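Local coordinates for oxidized polyvinyl alcohol hydrolase (Pseudomonas sp. VM15C, PDB 3WWC), which hydrolyses the beta-diketone groups of oxidized polyvinyl alcohol, and likewise splits nonane-4,6-dione into pentan-2-one and butanoate, at residues Arg185-Arg190 / Asn284-Gln289. The protein carries 1 engineered substitution. Residues are numbered along the deposited sequence; the frame is centred on the assembly and turned at random.
Sequences RALLFR and NFFSAQ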
ATOM      1  N   ARG A 185      -4.263  -2.121   3.930  1.00  7.29           N
ATOM      2  CA  ARG A 185      -5.145  -1.682   5.018  1.00  7.13           C
ATOM      3  C   ARG A 185      -5.991  -0.471   4.625  1.00  8.20           C
ATOM      4  O   ARG A 185      -7.210  -0.418   4.870  1.00  8.40           O
ATOM      5  CB  ARG A 185      -4.350  -1.317   6.263  1.00  7.95           C
ATOM      6  CG  ARG A 185      -5.290  -0.938   7.442  1.00  7.80           C
ATOM      7  CD  ARG A 185      -4.485  -0.830   8.776  1.00  7.63           C
ATOM      8  NE  ARG A 185      -5.411  -0.660   9.900  1.00  8.77           N
ATOM      9  CZ  ARG A 185      -5.871  -1.658  10.646  1.00  8.49           C
ATOM     10  NH1 ARG A 185      -5.515  -2.934  10.390  1.00  8.52           N
ATOM     11  NH2 ARG A 185      -6.646  -1.354  11.703  1.00  9.59           N
ATOM     12  N   ALA A 186      -5.358   0.476   3.947  1.00  7.71           N
ATOM     13  CA  ALA A 186      -6.072   1.693   3.543  1.00  7.46           C
ATOM     14  C   ALA A 186      -7.164   1.380   2.544  1.00  8.51           C
ATOM     15  O   ALA A 186      -8.257   2.014   2.577  1.00  8.62           O
ATOM     16  CB  ALA A 186      -5.069   2.679   2.930  1.00  7.67           C
ATOM     17  N   LEU A 187      -6.916   0.463   1.618  1.00  7.68           N
ATOM     18  CA  LEU A 187      -7.946   0.110   0.628  1.00  8.62           C
ATOM     19  C   LEU A 187      -9.121  -0.593   1.295  1.00  9.71           C
ATOM     20  O   LEU A 187     -10.262  -0.424   0.867  1.00 11.03           O
ATOM     21  CB  LEU A 187      -7.352  -0.801  -0.458  1.00  8.99           C
ATOM     22  CG  LEU A 187      -6.312  -0.118  -1.326  1.00  8.65           C
ATOM     23  CD1 LEU A 187      -5.619  -1.206  -2.144  1.00 11.81           C
ATOM     24  CD2 LEU A 187      -6.978   0.956  -2.229  1.00 11.19           C
ATOM     25  N   LEU A 188      -8.858  -1.340   2.368  1.00  8.30           N
ATOM     26  CA  LEU A 188      -9.939  -2.089   3.009  1.00  8.76           C
ATOM     27  C   LEU A 188     -10.781  -1.208   3.888  1.00 10.43           C
ATOM     28  O   LEU A 188     -11.987  -1.459   4.041  1.00 11.93           O
ATOM     29  CB  LEU A 188      -9.351  -3.250   3.856  1.00  9.13           C
ATOM     30  CG  LEU A 188      -8.715  -4.337   2.988  1.00  8.59           C
ATOM     31  CD1 LEU A 188      -7.846  -5.246   3.869  1.00  9.07           C
ATOM     32  CD2 LEU A 188      -9.840  -5.136   2.255  1.00 10.18           C
ATOM     33  N   PHE A 189     -10.173  -0.168   4.455  1.00  9.98           N
ATOM     34  CA  PHE A 189     -10.906   0.737   5.350  1.00  9.26           C
ATOM     35  C   PHE A 189     -11.385   2.008   4.697  1.00 10.04           C
ATOM     36  O   PHE A 189     -12.310   2.652   5.235  1.00 11.82           O
ATOM     37  CB  PHE A 189     -10.064   1.162   6.572  1.00  8.36           C
ATOM     38  CG  PHE A 189     -10.021   0.129   7.695  1.00  9.84           C
ATOM     39  CD1 PHE A 189     -10.978   0.114   8.695  1.00 10.10           C
ATOM     40  CD2 PHE A 189      -8.958  -0.745   7.775  1.00  9.83           C
ATOM     41  CE1 PHE A 189     -10.858  -0.766   9.771  1.00 10.58           C
ATOM     42  CE2 PHE A 189      -8.826  -1.640   8.864  1.00 10.16           C
ATOM     43  CZ  PHE A 189      -9.792  -1.636   9.867  1.00  8.91           C
ATOM     44  N   ARG A 190     -10.785   2.418   3.569  1.00  8.32           N
ATOM     45  CA  ARG A 190     -11.181   3.679   2.939  1.00  8.41           C
ATOM     46  C   ARG A 190     -11.499   3.471   1.454  1.00  8.06           C
ATOM     47  O   ARG A 190     -11.127   4.260   0.590  1.00  8.45           O
ATOM     48  CB  ARG A 190     -10.044   4.698   3.141  1.00  7.74           C
ATOM     49  CG  ARG A 190     -10.037   5.250   4.563  1.00  8.48           C
ATOM     50  CD  ARG A 190     -11.181   6.261   4.767  1.00 10.10           C
ATOM     51  NE  ARG A 190     -10.988   6.860   6.074  1.00 11.08           N
ATOM     52  CZ  ARG A 190     -11.483   8.039   6.464  1.00 12.13           C
ATOM     53  NH1 ARG A 190     -12.237   8.766   5.647  1.00 14.35           N
ATOM     54  NH2 ARG A 190     -11.179   8.522   7.659  1.00 14.43           N
ATOM     55  N   ASN A 284      -7.063 -12.716  -3.904  1.00  8.72           N
ATOM     56  CA  ASN A 284      -8.313 -13.487  -3.857  1.00  9.40           C
ATOM     57  C   ASN A 284      -9.437 -12.582  -3.342  1.00 10.50           C
ATOM     58  O   ASN A 284     -10.557 -12.580  -3.873  1.00 11.93           O
ATOM     59  CB  ASN A 284      -8.158 -14.675  -2.883  1.00  9.96           C
ATOM     60  CG  ASN A 284      -7.165 -15.714  -3.384  1.00  8.86           C
ATOM     61  OD1 ASN A 284      -6.686 -15.648  -4.519  1.00 11.13           O
ATOM     62  ND2 ASN A 284      -6.873 -16.701  -2.544  1.00 10.40           N
ATOM     63  N   PHE A 285      -9.144 -11.781  -2.323  1.00 10.40           N
ATOM     64  CA  PHE A 285     -10.186 -10.926  -1.793  1.00 10.26           C
ATOM     65  C   PHE A 285     -10.613  -9.883  -2.785  1.00  9.61           C
ATOM     66  O   PHE A 285     -11.819  -9.689  -3.009  1.00  9.46           O
ATOM     67  CB  PHE A 285      -9.710 -10.234  -0.503  1.00 10.92           C
ATOM     68  CG  PHE A 285     -10.685  -9.237   0.029  1.00 11.98           C
ATOM     69  CD1 PHE A 285     -11.714  -9.647   0.851  1.00 12.77           C
ATOM     70  CD2 PHE A 285     -10.617  -7.897  -0.371  1.00 10.08           C
ATOM     71  CE1 PHE A 285     -12.680  -8.744   1.260  1.00 12.70           C
ATOM     72  CE2 PHE A 285     -11.584  -6.984   0.037  1.00 13.65           C
ATOM     73  CZ  PHE A 285     -12.605  -7.410   0.841  1.00 11.77           C
ATOM     74  N   PHE A 286      -9.641  -9.197  -3.402  1.00  8.36           N
ATOM     75  CA  PHE A 286     -10.026  -8.114  -4.304  1.00 10.39           C
ATOM     76  C   PHE A 286     -10.626  -8.617  -5.610  1.00  9.59           C
ATOM     77  O   PHE A 286     -11.486  -7.971  -6.166  1.00 11.42           O
ATOM     78  CB  PHE A 286      -8.831  -7.166  -4.556  1.00  9.04           C
ATOM     79  CG  PHE A 286      -8.491  -6.341  -3.356  1.00  9.40           C
ATOM     80  CD1 PHE A 286      -9.411  -5.391  -2.874  1.00 10.68           C
ATOM     81  CD2 PHE A 286      -7.245  -6.474  -2.720  1.00  9.62           C
ATOM     82  CE1 PHE A 286      -9.089  -4.583  -1.768  1.00 11.04           C
ATOM     83  CE2 PHE A 286      -6.919  -5.668  -1.620  1.00 12.39           C
ATOM     84  CZ  PHE A 286      -7.842  -4.722  -1.144  1.00 10.72           C
ATOM     85  N   SER A 287     -10.195  -9.775  -6.081  1.00 10.72           N
ATOM     86  CA  SER A 287     -10.774 -10.295  -7.287  1.00 12.12           C
ATOM     87  C   SER A 287     -12.218 -10.667  -7.092  1.00 13.01           C
ATOM     88  O   SER A 287     -13.012 -10.476  -8.014  1.00 15.81           O
ATOM     89  CB  SER A 287     -10.003 -11.535  -7.761  1.00 13.57           C
ATOM     90  OG  SER A 287      -8.740 -11.136  -8.176  1.00 17.64           O
ATOM     91  N   ALA A 288     -12.559 -11.182  -5.914  1.00 11.37           N
ATOM     92  CA  ALA A 288     -13.937 -11.591  -5.648  1.00 12.51           C
ATOM     93  C   ALA A 288     -14.888 -10.403  -5.578  1.00 13.94           C
ATOM     94  O   ALA A 288     -16.060 -10.545  -5.818  1.00 14.85           O
ATOM     95  CB  ALA A 288     -14.027 -12.403  -4.352  1.00 12.17           C
ATOM     96  N   GLN A 289     -14.393  -9.219  -5.254  1.00 13.09           N
ATOM     97  CA  GLN A 289     -15.244  -8.028  -5.120  1.00 12.73           C
ATOM     98  C   GLN A 289     -15.781  -7.587  -6.456  1.00 13.23           C
ATOM     99  O   GLN A 289     -15.034  -7.374  -7.409  1.00 13.73           O
ATOM    100  CB  GLN A 289     -14.416  -6.936  -4.436  1.00 12.29           C
ATOM    101  CG  GLN A 289     -14.209  -7.252  -2.990  1.00 13.24           C
ATOM    102  CD  GLN A 289     -15.519  -7.130  -2.228  1.00 15.83           C
ATOM    103  OE1 GLN A 289     -16.262  -6.157  -2.401  1.00 16.60           O
ATOM    104  NE2 GLN A 289     -15.797  -8.091  -1.382  1.00 17.48           N
TER
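Leu188 sets its CD2 methyl against the outer ends of two consecutive phenylalanine rings, Phe285 and Phe286. The methyl carbon CD2 of Leu188 comes 3.4 Å from CE2 of Phe285, meeting that ring obliquely, and 4.0 Å from CZ of Phe286. The two rings are themselves turned edge-to-face: the CD2 edge of Phe285 lies over one face of Phe286, displaced toward the rim. In both residues CB points toward helix 178-189; Phe285 has CG anti to the backbone N (chi1 175°) and Phe286 has CG anti to the carbonyl carbon (chi1 -71°), which turns the neighbouring rings against each other. The CZ atom of Phe286 also abuts CB of Leu187, 4.0 Å away, approaching obliquely. No hydrogen bond links the segments; the join is apolar, buried and modest, at 156 Å². The short helix segments are inclined by 34°, their axes 12.7 Å apart at closest approach, a gap filled by the leucine and phenylalanine side chains. The side chain of Phe286 lies about 6 Å from that of Ser283, assigned by similarity to the charge relay system. Helix 178-189 follows strand 170-176 and the engineered Ala177, as the helix after the nucleophile elbow does in alpha/beta hydrolases. On the sheet side, Leu187 and Phe286 both pack on Val249 of strand 247-253, and Phe286 continues onto Val292 and His294 of the adjacent parallel strand 292-298.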